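Local coordinates for protein urea carboxylase (Thermus thermophilus, PDB 3OEP) that is of unknown function but is homologous to KipI and KipA, with cyclophilin-like domains in one chain, and belongs to a family generally assigned ATP binding and hydrolase activity, at residues R142-H148 with Y160-G166; E87-V92 with W168-G172; G118-G122 with D352-R356; F123-V129 with V155-P161. All coordinates share one frame; numbering follows the deposited sequence.

Contact 1: R142-H148 with Y160-G166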
loop_
_atom_site.group_PDB
_atom_site.type_symbol
_atom_site.label_atom_id
_atom_site.label_comp_id
_atom_site.label_asym_id
_atom_site.label_seq_id
_atom_site.Cartn_x
_atom_site.Cartn_y
_atom_site.Cartn_z
ATOM N N ARG A 142 -9.903 -6.309 -17.335
ATOM C CA ARG A 142 -10.541 -7.444 -16.682
ATOM C C ARG A 142 -10.603 -7.179 -15.185
ATOM O O ARG A 142 -9.651 -6.656 -14.613
ATOM C CB ARG A 142 -9.736 -8.721 -16.903
ATOM C CG ARG A 142 -9.768 -9.248 -18.311
ATOM C CD ARG A 142 -9.136 -10.620 -18.366
ATOM N NE ARG A 142 -9.392 -11.282 -19.638
ATOM C CZ ARG A 142 -8.659 -11.129 -20.742
ATOM N NH1 ARG A 142 -7.603 -10.322 -20.759
ATOM N NH2 ARG A 142 -8.992 -11.795 -21.839
ATOM N N PRO A 143 -11.728 -7.534 -14.541
ATOM C CA PRO A 143 -11.769 -7.408 -13.082
ATOM C C PRO A 143 -10.801 -8.351 -12.345
ATOM O O PRO A 143 -10.335 -8.012 -11.251
ATOM C CB PRO A 143 -13.231 -7.725 -12.731
ATOM C CG PRO A 143 -13.785 -8.427 -13.903
ATOM C CD PRO A 143 -13.021 -7.962 -15.103
ATOM N N ARG A 144 -10.487 -9.505 -12.936
ATOM C CA ARG A 144 -9.568 -10.456 -12.307
ATOM C C ARG A 144 -8.697 -11.204 -13.319
ATOM O O ARG A 144 -9.142 -12.168 -13.943
ATOM C CB ARG A 144 -10.348 -11.459 -11.457
ATOM C CG ARG A 144 -9.507 -12.165 -10.401
ATOM C CD ARG A 144 -10.386 -12.990 -9.474
ATOM N NE ARG A 144 -9.652 -13.537 -8.335
ATOM C CZ ARG A 144 -9.353 -12.845 -7.240
ATOM N NH1 ARG A 144 -9.708 -11.572 -7.137
ATOM N NH2 ARG A 144 -8.687 -13.425 -6.251
ATOM N N VAL A 145 -7.451 -10.759 -13.452
ATOM C CA VAL A 145 -6.448 -11.463 -14.240
ATOM C C VAL A 145 -5.880 -12.523 -13.290
ATOM O O VAL A 145 -5.651 -12.235 -12.117
ATOM C CB VAL A 145 -5.337 -10.507 -14.702
ATOM C CG1 VAL A 145 -4.173 -11.278 -15.345
ATOM C CG2 VAL A 145 -5.908 -9.455 -15.672
ATOM N N PRO A 146 -5.667 -13.756 -13.775
ATOM C CA PRO A 146 -5.181 -14.784 -12.851
ATOM C C PRO A 146 -3.723 -14.584 -12.435
ATOM O O PRO A 146 -2.947 -13.978 -13.173
ATOM C CB PRO A 146 -5.352 -16.083 -13.651
ATOM C CG PRO A 146 -5.380 -15.669 -15.071
ATOM C CD PRO A 146 -5.964 -14.298 -15.113
ATOM N N ALA A 147 -3.362 -15.094 -11.257
ATOM C CA ALA A 147 -1.971 -15.127 -10.830
ATOM C C ALA A 147 -1.145 -15.828 -11.894
ATOM O O ALA A 147 -1.607 -16.804 -12.500
ATOM C CB ALA A 147 -1.833 -15.855 -9.494
ATOM N N HIS A 148 0.059 -15.302 -12.110
ATOM C CA HIS A 148 1.079 -15.853 -13.017
ATOM C C HIS A 148 0.840 -15.556 -14.494
ATOM O O HIS A 148 1.594 -16.031 -15.351
ATOM C CB HIS A 148 1.297 -17.351 -12.785
ATOM C CG HIS A 148 1.374 -17.721 -11.340
ATOM N ND1 HIS A 148 2.278 -17.145 -10.474
ATOM C CD2 HIS A 148 0.627 -18.570 -10.597
ATOM C CE1 HIS A 148 2.101 -17.644 -9.265
ATOM N NE2 HIS A 148 1.110 -18.516 -9.313
ATOM N N TYR A 160 1.854 -10.980 -13.718
ATOM C CA TYR A 160 0.968 -10.739 -12.570
ATOM C C TYR A 160 1.318 -11.768 -11.484
ATOM O O TYR A 160 1.125 -12.957 -11.693
ATOM C CB TYR A 160 -0.505 -10.873 -12.987
ATOM C CG TYR A 160 -1.020 -9.766 -13.880
ATOM C CD1 TYR A 160 -1.841 -8.761 -13.377
ATOM C CD2 TYR A 160 -0.696 -9.719 -15.236
ATOM C CE1 TYR A 160 -2.318 -7.737 -14.192
ATOM C CE2 TYR A 160 -1.168 -8.696 -16.063
ATOM C CZ TYR A 160 -1.975 -7.705 -15.532
ATOM O OH TYR A 160 -2.450 -6.692 -16.337
ATOM N N PRO A 161 1.840 -11.326 -10.320
ATOM C CA PRO A 161 2.220 -12.309 -9.293
ATOM C C PRO A 161 1.031 -12.854 -8.498
ATOM O O PRO A 161 1.114 -13.952 -7.937
ATOM C CB PRO A 161 3.143 -11.512 -8.357
ATOM C CG PRO A 161 3.415 -10.215 -9.059
ATOM C CD PRO A 161 2.248 -9.965 -9.931
ATOM N N LEU A 162 -0.035 -12.061 -8.447
ATOM C CA LEU A 162 -1.234 -12.328 -7.668
ATOM C C LEU A 162 -2.436 -11.968 -8.537
ATOM O O LEU A 162 -2.309 -11.135 -9.447
ATOM C CB LEU A 162 -1.266 -11.427 -6.426
ATOM C CG LEU A 162 -0.111 -11.512 -5.419
ATOM C CD1 LEU A 162 0.405 -10.126 -5.040
ATOM C CD2 LEU A 162 -0.533 -12.269 -4.185
ATOM N N PRO A 163 -3.605 -12.564 -8.258
ATOM C CA PRO A 163 -4.792 -12.153 -9.002
ATOM C C PRO A 163 -5.089 -10.676 -8.782
ATOM O O PRO A 163 -5.006 -10.189 -7.652
ATOM C CB PRO A 163 -5.910 -13.022 -8.413
ATOM C CG PRO A 163 -5.228 -14.147 -7.739
ATOM C CD PRO A 163 -3.908 -13.626 -7.281
ATOM N N SER A 164 -5.395 -9.964 -9.857
ATOM C CA SER A 164 -5.721 -8.548 -9.761
ATOM C C SER A 164 -6.437 -8.070 -11.016
ATOM O O SER A 164 -6.425 -8.758 -12.045
ATOM C CB SER A 164 -4.459 -7.706 -9.528
ATOM O OG SER A 164 -3.695 -7.560 -10.711
ATOM N N PRO A 165 -7.070 -6.887 -10.941
ATOM C CA PRO A 165 -7.617 -6.314 -12.167
ATOM C C PRO A 165 -6.487 -5.934 -13.108
ATOM O O PRO A 165 -5.387 -5.612 -12.650
ATOM C CB PRO A 165 -8.356 -5.058 -11.681
ATOM C CG PRO A 165 -8.504 -5.229 -10.211
ATOM C CD PRO A 165 -7.350 -6.044 -9.766
ATOM N N GLY A 166 -6.746 -5.963 -14.409
ATOM C CA GLY A 166 -5.700 -5.633 -15.371
ATOM C C GLY A 166 -6.189 -5.596 -16.801
ATOM O O GLY A 166 -7.049 -6.383 -17.194
HETATM O O HOH W 1 -6.286 -8.328 -19.150
#

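Contact 2: E87-V92 with W168-G172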
loop_
_atom_site.group_PDB
_atom_site.type_symbol
_atom_site.label_atom_id
_atom_site.label_comp_id
_atom_site.label_asym_id
_atom_site.label_seq_id
_atom_site.Cartn_x
_atom_site.Cartn_y
_atom_site.Cartn_z
ATOM N N GLU A 87 -5.357 -16.078 -22.853
ATOM C CA GLU A 87 -6.705 -15.890 -23.389
ATOM C C GLU A 87 -6.735 -14.901 -24.561
ATOM O O GLU A 87 -7.606 -14.996 -25.415
ATOM C CB GLU A 87 -7.645 -15.409 -22.274
ATOM C CG GLU A 87 -9.127 -15.360 -22.642
ATOM C CD GLU A 87 -10.009 -14.922 -21.478
ATOM O OE1 GLU A 87 -9.761 -15.360 -20.335
ATOM O OE2 GLU A 87 -10.952 -14.133 -21.707
ATOM N N ASP A 88 -5.784 -13.967 -24.598
ATOM C CA ASP A 88 -5.732 -12.937 -25.645
ATOM C C ASP A 88 -4.776 -13.259 -26.798
ATOM O O ASP A 88 -4.655 -12.468 -27.739
ATOM C CB ASP A 88 -5.328 -11.594 -25.034
ATOM C CG ASP A 88 -6.320 -11.097 -24.005
ATOM O OD1 ASP A 88 -7.546 -11.243 -24.235
ATOM O OD2 ASP A 88 -5.880 -10.553 -22.965
ATOM N N LEU A 89 -4.108 -14.404 -26.745
ATOM C CA LEU A 89 -3.083 -14.717 -27.739
ATOM C C LEU A 89 -3.641 -14.682 -29.172
ATOM O O LEU A 89 -3.039 -14.048 -30.054
ATOM C CB LEU A 89 -2.384 -16.046 -27.401
ATOM C CG LEU A 89 -1.190 -16.484 -28.243
ATOM C CD1 LEU A 89 -0.114 -15.431 -28.247
ATOM C CD2 LEU A 89 -0.636 -17.804 -27.707
ATOM N N PRO A 90 -4.804 -15.320 -29.415
ATOM C CA PRO A 90 -5.356 -15.244 -30.775
ATOM C C PRO A 90 -5.682 -13.821 -31.249
ATOM O O PRO A 90 -5.411 -13.486 -32.403
ATOM C CB PRO A 90 -6.627 -16.096 -30.687
ATOM C CG PRO A 90 -6.370 -17.041 -29.579
ATOM C CD PRO A 90 -5.562 -16.270 -28.578
ATOM N N GLU A 91 -6.248 -13.000 -30.367
ATOM C CA GLU A 91 -6.591 -11.615 -30.701
ATOM C C GLU A 91 -5.350 -10.751 -30.928
ATOM O O GLU A 91 -5.321 -9.918 -31.839
ATOM C CB GLU A 91 -7.437 -10.990 -29.593
ATOM C CG GLU A 91 -7.933 -9.589 -29.909
ATOM C CD GLU A 91 -8.569 -8.916 -28.714
ATOM O OE1 GLU A 91 -9.483 -9.520 -28.111
ATOM O OE2 GLU A 91 -8.156 -7.783 -28.384
ATOM N N VAL A 92 -4.341 -10.926 -30.079
ATOM C CA VAL A 92 -3.071 -10.225 -30.268
ATOM C C VAL A 92 -2.478 -10.559 -31.645
ATOM O O VAL A 92 -2.099 -9.662 -32.403
ATOM C CB VAL A 92 -2.073 -10.578 -29.143
ATOM C CG1 VAL A 92 -0.682 -10.033 -29.444
ATOM C CG2 VAL A 92 -2.579 -10.052 -27.810
ATOM N N TRP A 168 -3.840 -5.447 -19.514
ATOM C CA TRP A 168 -2.776 -5.873 -20.429
ATOM C C TRP A 168 -3.215 -7.117 -21.201
ATOM O O TRP A 168 -4.150 -7.819 -20.801
ATOM C CB TRP A 168 -1.455 -6.088 -19.677
ATOM C CG TRP A 168 -0.778 -4.798 -19.289
ATOM C CD1 TRP A 168 -1.361 -3.565 -19.171
ATOM C CD2 TRP A 168 0.606 -4.616 -18.959
ATOM N NE1 TRP A 168 -0.430 -2.631 -18.797
ATOM C CE2 TRP A 168 0.786 -3.247 -18.656
ATOM C CE3 TRP A 168 1.709 -5.476 -18.887
ATOM C CZ2 TRP A 168 2.023 -2.719 -18.287
ATOM C CZ3 TRP A 168 2.941 -4.949 -18.520
ATOM C CH2 TRP A 168 3.087 -3.581 -18.227
ATOM N N ASN A 169 -2.562 -7.351 -22.337
ATOM C CA ASN A 169 -2.938 -8.431 -23.242
ATOM C C ASN A 169 -2.277 -9.730 -22.791
ATOM O O ASN A 169 -1.049 -9.832 -22.777
ATOM C CB ASN A 169 -2.515 -8.086 -24.669
ATOM C CG ASN A 169 -3.164 -6.812 -25.178
ATOM O OD1 ASN A 169 -4.353 -6.798 -25.500
ATOM N ND2 ASN A 169 -2.382 -5.727 -25.258
ATOM N N LEU A 170 -3.095 -10.711 -22.419
ATOM C CA LEU A 170 -2.608 -11.938 -21.779
ATOM C C LEU A 170 -2.141 -12.965 -22.807
ATOM O O LEU A 170 -2.942 -13.479 -23.596
ATOM C CB LEU A 170 -3.697 -12.551 -20.894
ATOM C CG LEU A 170 -4.388 -11.619 -19.899
ATOM C CD1 LEU A 170 -5.355 -12.432 -19.023
ATOM C CD2 LEU A 170 -3.387 -10.857 -19.041
ATOM N N LEU A 171 -0.842 -13.250 -22.790
ATOM C CA LEU A 171 -0.216 -14.163 -23.745
ATOM C C LEU A 171 0.028 -15.565 -23.185
ATOM O O LEU A 171 0.086 -16.532 -23.943
ATOM C CB LEU A 171 1.129 -13.605 -24.210
ATOM C CG LEU A 171 1.133 -12.238 -24.875
ATOM C CD1 LEU A 171 2.490 -11.985 -25.517
ATOM C CD2 LEU A 171 0.003 -12.149 -25.907
ATOM N N GLY A 172 0.195 -15.678 -21.875
ATOM C CA GLY A 172 0.477 -16.973 -21.287
ATOM C C GLY A 172 0.525 -16.982 -19.781
ATOM O O GLY A 172 0.041 -16.056 -19.118
HETATM O O HOH W 2 -6.534 -8.367 -25.978
#

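Contact 3: G118-G122 with D352-R356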
loop_
_atom_site.group_PDB
_atom_site.type_symbol
_atom_site.label_atom_id
_atom_site.label_comp_id
_atom_site.label_asym_id
_atom_site.label_seq_id
_atom_site.Cartn_x
_atom_site.Cartn_y
_atom_site.Cartn_z
ATOM N N GLY A 118 6.701 -3.699 -8.731
ATOM C CA GLY A 118 5.811 -3.545 -7.593
ATOM C C GLY A 118 4.479 -2.870 -7.817
ATOM O O GLY A 118 3.896 -2.356 -6.863
ATOM N N PHE A 119 3.953 -2.892 -9.041
ATOM C CA PHE A 119 2.582 -2.407 -9.245
ATOM C C PHE A 119 1.639 -3.118 -8.256
ATOM O O PHE A 119 0.738 -2.511 -7.666
ATOM C CB PHE A 119 2.129 -2.631 -10.685
ATOM C CG PHE A 119 0.794 -2.028 -10.986
ATOM C CD1 PHE A 119 -0.353 -2.813 -10.986
ATOM C CD2 PHE A 119 0.676 -0.666 -11.241
ATOM C CE1 PHE A 119 -1.597 -2.249 -11.257
ATOM C CE2 PHE A 119 -0.559 -0.097 -11.507
ATOM C CZ PHE A 119 -1.696 -0.889 -11.516
ATOM N N THR A 120 1.856 -4.420 -8.113
ATOM C CA THR A 120 1.477 -5.171 -6.916
ATOM C C THR A 120 2.787 -5.813 -6.465
ATOM O O THR A 120 3.728 -5.882 -7.255
ATOM C CB THR A 120 0.407 -6.246 -7.208
ATOM O OG1 THR A 120 0.901 -7.190 -8.165
ATOM C CG2 THR A 120 -0.867 -5.610 -7.756
ATOM N N PRO A 121 2.878 -6.272 -5.205
ATOM C CA PRO A 121 4.162 -6.805 -4.745
ATOM C C PRO A 121 4.802 -7.821 -5.709
ATOM O O PRO A 121 4.166 -8.792 -6.103
ATOM C CB PRO A 121 3.800 -7.439 -3.400
ATOM C CG PRO A 121 2.719 -6.545 -2.894
ATOM C CD PRO A 121 1.905 -6.173 -4.103
ATOM N N GLY A 122 6.042 -7.553 -6.113
ATOM C CA GLY A 122 6.793 -8.465 -6.977
ATOM C C GLY A 122 6.503 -8.400 -8.469
ATOM O O GLY A 122 7.151 -9.105 -9.244
ATOM N N ASP A 352 0.124 -6.245 4.611
ATOM C CA ASP A 352 0.045 -5.758 3.239
ATOM C C ASP A 352 -0.943 -6.675 2.557
ATOM O O ASP A 352 -0.561 -7.719 2.027
ATOM C CB ASP A 352 1.396 -5.808 2.531
ATOM C CG ASP A 352 1.378 -5.069 1.200
ATOM O OD1 ASP A 352 0.373 -5.173 0.458
ATOM O OD2 ASP A 352 2.359 -4.364 0.905
ATOM N N LEU A 353 -2.218 -6.296 2.597
ATOM C CA LEU A 353 -3.282 -7.186 2.148
ATOM C C LEU A 353 -3.180 -7.467 0.645
ATOM O O LEU A 353 -3.464 -8.579 0.203
ATOM C CB LEU A 353 -4.664 -6.631 2.518
ATOM C CG LEU A 353 -4.943 -6.387 4.002
ATOM C CD1 LEU A 353 -6.380 -5.900 4.186
ATOM C CD2 LEU A 353 -4.686 -7.641 4.824
ATOM N N ARG A 354 -2.746 -6.472 -0.127
ATOM C CA ARG A 354 -2.466 -6.664 -1.546
ATOM C C ARG A 354 -1.443 -7.786 -1.760
ATOM O O ARG A 354 -1.598 -8.610 -2.663
ATOM C CB ARG A 354 -1.968 -5.351 -2.176
ATOM C CG ARG A 354 -1.805 -5.403 -3.681
ATOM C CD ARG A 354 -1.372 -4.065 -4.273
ATOM N NE ARG A 354 -2.389 -3.025 -4.105
ATOM C CZ ARG A 354 -2.348 -2.020 -3.228
ATOM N NH1 ARG A 354 -3.360 -1.150 -3.186
ATOM N NH2 ARG A 354 -1.322 -1.855 -2.396
ATOM N N GLY A 355 -0.410 -7.817 -0.921
ATOM C CA GLY A 355 0.638 -8.837 -1.007
ATOM C C GLY A 355 0.383 -10.110 -0.216
ATOM O O GLY A 355 1.268 -10.964 -0.127
ATOM N N ARG A 356 -0.817 -10.240 0.358
ATOM C CA ARG A 356 -1.169 -11.361 1.235
ATOM C C ARG A 356 -0.162 -11.547 2.379
ATOM O O ARG A 356 0.208 -12.670 2.734
ATOM C CB ARG A 356 -1.365 -12.643 0.418
ATOM C CG ARG A 356 -2.472 -12.514 -0.618
ATOM C CD ARG A 356 -2.716 -13.805 -1.372
ATOM N NE ARG A 356 -3.811 -13.660 -2.331
ATOM C CZ ARG A 356 -4.256 -14.626 -3.130
ATOM N NH1 ARG A 356 -3.703 -15.834 -3.111
ATOM N NH2 ARG A 356 -5.263 -14.381 -3.964
#

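Contact 4: F123-V129 with V155-P161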
loop_
_atom_site.group_PDB
_atom_site.type_symbol
_atom_site.label_atom_id
_atom_site.label_comp_id
_atom_site.label_asym_id
_atom_site.label_seq_id
_atom_site.Cartn_x
_atom_site.Cartn_y
_atom_site.Cartn_z
ATOM N N PHE A 123 5.560 -7.549 -8.878
ATOM C CA PHE A 123 5.151 -7.405 -10.295
ATOM C C PHE A 123 6.236 -6.677 -11.089
ATOM O O PHE A 123 6.477 -5.497 -10.841
ATOM C CB PHE A 123 3.854 -6.586 -10.349
ATOM C CG PHE A 123 3.099 -6.658 -11.664
ATOM C CD1 PHE A 123 3.731 -6.482 -12.886
ATOM C CD2 PHE A 123 1.724 -6.839 -11.659
ATOM C CE1 PHE A 123 3.011 -6.535 -14.079
ATOM C CE2 PHE A 123 1.002 -6.887 -12.845
ATOM C CZ PHE A 123 1.650 -6.742 -14.056
ATOM N N PRO A 124 6.871 -7.358 -12.060
ATOM C CA PRO A 124 7.912 -6.703 -12.848
ATOM C C PRO A 124 7.355 -6.015 -14.079
ATOM O O PRO A 124 6.515 -6.581 -14.777
ATOM C CB PRO A 124 8.795 -7.866 -13.278
ATOM C CG PRO A 124 7.824 -9.001 -13.453
ATOM C CD PRO A 124 6.740 -8.783 -12.418
ATOM N N PHE A 125 7.816 -4.794 -14.328
ATOM C CA PHE A 125 7.578 -4.134 -15.601
ATOM C C PHE A 125 8.861 -4.287 -16.402
ATOM O O PHE A 125 9.905 -3.764 -16.015
ATOM C CB PHE A 125 7.226 -2.658 -15.416
ATOM C CG PHE A 125 5.802 -2.406 -14.939
ATOM C CD1 PHE A 125 4.834 -3.413 -14.936
ATOM C CD2 PHE A 125 5.425 -1.141 -14.536
ATOM C CE1 PHE A 125 3.537 -3.154 -14.502
ATOM C CE2 PHE A 125 4.136 -0.882 -14.106
ATOM C CZ PHE A 125 3.195 -1.883 -14.088
ATOM N N LEU A 126 8.767 -5.037 -17.496
ATOM C CA LEU A 126 9.905 -5.403 -18.329
ATOM C C LEU A 126 9.838 -4.720 -19.691
ATOM O O LEU A 126 8.760 -4.541 -20.243
ATOM C CB LEU A 126 9.891 -6.912 -18.544
ATOM C CG LEU A 126 9.966 -7.781 -17.292
ATOM C CD1 LEU A 126 9.222 -9.099 -17.502
ATOM C CD2 LEU A 126 11.403 -8.030 -16.939
ATOM N N ALA A 127 10.998 -4.357 -20.231
ATOM C CA ALA A 127 11.084 -3.786 -21.580
ATOM C C ALA A 127 12.410 -4.245 -22.183
ATOM O O ALA A 127 13.312 -4.601 -21.423
ATOM C CB ALA A 127 11.004 -2.248 -21.522
ATOM N N GLU A 128 12.576 -4.258 -23.512
ATOM C CA GLU A 128 11.606 -3.798 -24.516
ATOM C C GLU A 128 10.972 -4.936 -25.310
ATOM O O GLU A 128 11.670 -5.798 -25.861
ATOM C CB GLU A 128 12.308 -2.899 -25.545
ATOM C CG GLU A 128 12.915 -1.625 -24.987
ATOM C CD GLU A 128 13.709 -0.826 -26.020
ATOM O OE1 GLU A 128 13.897 -1.293 -27.173
ATOM O OE2 GLU A 128 14.166 0.277 -25.666
ATOM N N VAL A 129 9.650 -4.894 -25.426
ATOM C CA VAL A 129 8.917 -5.751 -26.358
ATOM C C VAL A 129 9.315 -5.392 -27.795
ATOM O O VAL A 129 9.441 -4.210 -28.147
ATOM C CB VAL A 129 7.380 -5.586 -26.158
ATOM C CG1 VAL A 129 6.584 -6.288 -27.254
ATOM C CG2 VAL A 129 6.962 -6.106 -24.794
ATOM N N VAL A 155 5.387 -1.256 -25.358
ATOM C CA VAL A 155 6.786 -1.688 -25.254
ATOM C C VAL A 155 7.069 -2.552 -24.013
ATOM O O VAL A 155 8.196 -3.020 -23.822
ATOM C CB VAL A 155 7.730 -0.451 -25.268
ATOM C CG1 VAL A 155 7.660 0.294 -23.945
ATOM C CG2 VAL A 155 9.171 -0.850 -25.605
ATOM N N GLN A 156 6.055 -2.772 -23.176
ATOM C CA GLN A 156 6.255 -3.471 -21.908
ATOM C C GLN A 156 5.630 -4.856 -21.856
ATOM O O GLN A 156 4.602 -5.122 -22.483
ATOM C CB GLN A 156 5.690 -2.645 -20.759
ATOM C CG GLN A 156 6.330 -1.286 -20.609
ATOM C CD GLN A 156 5.918 -0.625 -19.320
ATOM O OE1 GLN A 156 6.638 -0.698 -18.332
ATOM N NE2 GLN A 156 4.737 -0.014 -19.307
ATOM N N THR A 157 6.266 -5.737 -21.092
ATOM C CA THR A 157 5.673 -7.013 -20.741
ATOM C C THR A 157 5.764 -7.156 -19.224
ATOM O O THR A 157 6.591 -6.514 -18.575
ATOM C CB THR A 157 6.332 -8.198 -21.509
ATOM O OG1 THR A 157 5.615 -9.417 -21.250
ATOM C CG2 THR A 157 7.793 -8.378 -21.126
ATOM N N GLY A 158 4.884 -7.962 -18.654
ATOM C CA GLY A 158 4.832 -8.105 -17.211
ATOM C C GLY A 158 4.291 -9.451 -16.790
ATOM O O GLY A 158 3.762 -10.209 -17.612
ATOM N N ILE A 159 4.454 -9.752 -15.505
ATOM C CA ILE A 159 3.964 -10.998 -14.928
ATOM C C ILE A 159 3.141 -10.648 -13.695
ATOM O O ILE A 159 3.661 -10.056 -12.758
ATOM C CB ILE A 159 5.110 -11.939 -14.513
ATOM C CG1 ILE A 159 6.077 -12.174 -15.683
ATOM C CG2 ILE A 159 4.529 -13.268 -14.003
ATOM C CD1 ILE A 159 7.373 -12.839 -15.298
ATOM N N TYR A 160 1.854 -10.980 -13.718
ATOM C CA TYR A 160 0.968 -10.739 -12.570
ATOM C C TYR A 160 1.318 -11.768 -11.484
ATOM O O TYR A 160 1.125 -12.957 -11.693
ATOM C CB TYR A 160 -0.505 -10.873 -12.987
ATOM C CG TYR A 160 -1.020 -9.766 -13.880
ATOM C CD1 TYR A 160 -1.841 -8.761 -13.377
ATOM C CD2 TYR A 160 -0.696 -9.719 -15.236
ATOM C CE1 TYR A 160 -2.318 -7.737 -14.192
ATOM C CE2 TYR A 160 -1.168 -8.696 -16.063
ATOM C CZ TYR A 160 -1.975 -7.705 -15.532
ATOM O OH TYR A 160 -2.450 -6.692 -16.337
ATOM N N PRO A 161 1.840 -11.326 -10.320
ATOM C CA PRO A 161 2.220 -12.309 -9.293
ATOM C C PRO A 161 1.031 -12.854 -8.498
ATOM O O PRO A 161 1.114 -13.952 -7.937
ATOM C CB PRO A 161 3.143 -11.512 -8.357
ATOM C CG PRO A 161 3.415 -10.215 -9.059
ATOM C CD PRO A 161 2.248 -9.965 -9.931
#

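Contact 1: R142-H148 with Y160-G166
V145 CG1 sits over the middle of one face of the Y160 ring, 3.7 Å from its centroid and 10° off the normal, a CH-pi contact in which the two side chains cross at about a right angle. The methyl reaches the ring because CG1 lies anti to V145 N (chi1 171°). With an alanine in place of Y160, this methyl would probably border a gap, and the bound glycerol would lose the phenolic hydroxyl that now bonds to it. G166 is pressed close to that hydroxyl: a CB there would clash with Y160 OH. Away from this ring, R144, in one of its two conformers, runs alongside P163 and lays a guanidinium face on the proline, NH2 being 3.5 Å from P163 CB. A147 CB touches the same ring at P163 CD, 3.8 Å away. R142 swings its guanidinium away to salt bridges with D88 and E87, while a water links NH1 to G166 O. V145 N gives a bond of 2.7 Å to S164 O, and H148 N one of 2.6 Å to Y160 O. Between the R142–G166 and V145–S164 hydrogen-bonded pairs the register slips by one: an antiparallel beta bulge.

Contact 2: E87-V92 with W168-G172
D88 and L170 join the entry of helix 89-96 to strand 169-174 in the sheet of a cyclophilin-like domain, just before the strand makes a classic beta bulge, L171 and G172 both facing V150. Two bonds hold the junction. D88 N donates to L170 O at 3.1 Å, in the carbonyl plane, and the carboxylate returns the grip: L170 N points almost straight (175°) at D88 OD2, 2.8 Å away, which accepts with its anti lone pair. The carboxylate can take up this bond because D88 CG stands beside its own backbone N, anti to the carbonyl carbon (chi1 -62°). OD2 also forms a salt bridge with R142 and OD1 one with K138, so the buried acid probably stays ionised and is fixed in its rotation from several sides. Within the helix entry, V92 N closes the first turn on D88 O. On the apolar flank L171 CD2 is the meeting point: V92 CG2 approaches it at 3.8 Å and L89 CD1 at 4.0 Å, both side chains crossing the leucine at about a right angle. The same methyl, V92 CG2, also meets N169 CB at 3.7 Å. The amide of N169 turns ND2 to V152 O and P136 O, while its OD1 receives a water at 2.7 Å whose second bond, to E91 OE2, is weak.

Contact 3: G118-G122 with D352-R356
P121 and G355 bring their CA atoms to 5.5 Å where two loops meet, 118-122 and the type I beta turn L353 to R356, with no hydrogen bond passing between them. The proline ring makes most of the touch. Its CG rests on G355 CA at 3.6 Å, and its CD meets R354 CG at 3.8 Å, the arginine chain crossing the ring at about a right angle. G355 suits this closeness, since a CB there would clash with P121 CG. Next to the proline, T120 offers a methyl: CG2 lies 3.8 Å from R354 CD, again with the side chains crossing. R354 leaves its backbone with CG anti to N, then bends at chi3 (-65°); its aliphatic part packs on T120 and P121 while NH1 goes on to bond D459 O. The contact joins two regions far apart in sequence, a loop of the part related to carboxyltransferase subdomains C and D and a turn of the part related to subdomains A and B, both in the middle of the chain's mass. The turn is itself braced by an Asx motif: D352 OD1 accepts from G355 N at 3.1 Å, the donor standing above the carboxylate plane, and D352 OD2 takes a bond from A248 N. Replacing P121 by an alanine removes CG and CD, which would probably open a gap over G355 CA and free the R354 methylenes to shift. R356 N closes the turn on L353 O at 3.1 Å, and G355 O is held by the hydroxyl of Y179.

Contact 4: F123-V129 with V155-P161
F123 fills the tight end of this antiparallel pairing of strands 124-127 and 156-159, neighbours in the sheet of the cyclophilin-like domain. Its ring edge drives CE2 to 3.4 Å from Y160 CD1, over the phenol face opposite the one that V145 touches, an edge-to-face pair with planes at 64°. F123 CG stands anti to its backbone N (chi1 -164°), which carries the ring back over the other strand, where I159 O lies above its centre. P161 closes the flank, its CD 3.6 Å from F123 CD2. G158 lies near F123 CE1; a CB there would clash. Further along, L126 and T157 form a hydrogen-bonded pair, with L126 N 2.8 Å from T157 O. The threonine turns its methyl to the leucine, CG2 to L126 CB being 3.6 Å, while OG1 bonds to A151 O and H107. The opposite end is looser and reaches solvent. After the cis peptide before E128, that exposed glutamate gives V155 CG2 only its aliphatic root, CB at 3.7 Å, and its carboxylate leads off to a long, weak ion pair with R134. Even here V129 N bonds V155 O, very straight at 178°. In the tight end P124 O and I159 N are buried without a hydrogen-bonding partner; P124 O has merely the CA-H of G158, at 3.3 Å, so apolar packing probably offsets part of the cost of burying them.

Y160 and P161 belong to both contact 1 and contact 4, whose centres lie 13 Å apart, and Y160 OH also packs on W168 CB of contact 2 at 3.5 Å. R142 ties contact 1 to contact 2 by salt bridges, NH1 to D88 OD2 at 2.8 Å and NH2 to E87 OE2 at 3.1 Å. Contact 3 adjoins the sheet end of contact 4: G118 N to F123 O, 2.8 Å, is a probable hydrogen bond, and P121 O lies 3.4 Å from P161 CG. Contacts 2 and 3 do not touch, their nearest atoms about 7 Å apart. Glycerol, probably from the crystallisation liquor, lies about 3 Å from the side chains of Y160 and of W168 and may mark a pocket.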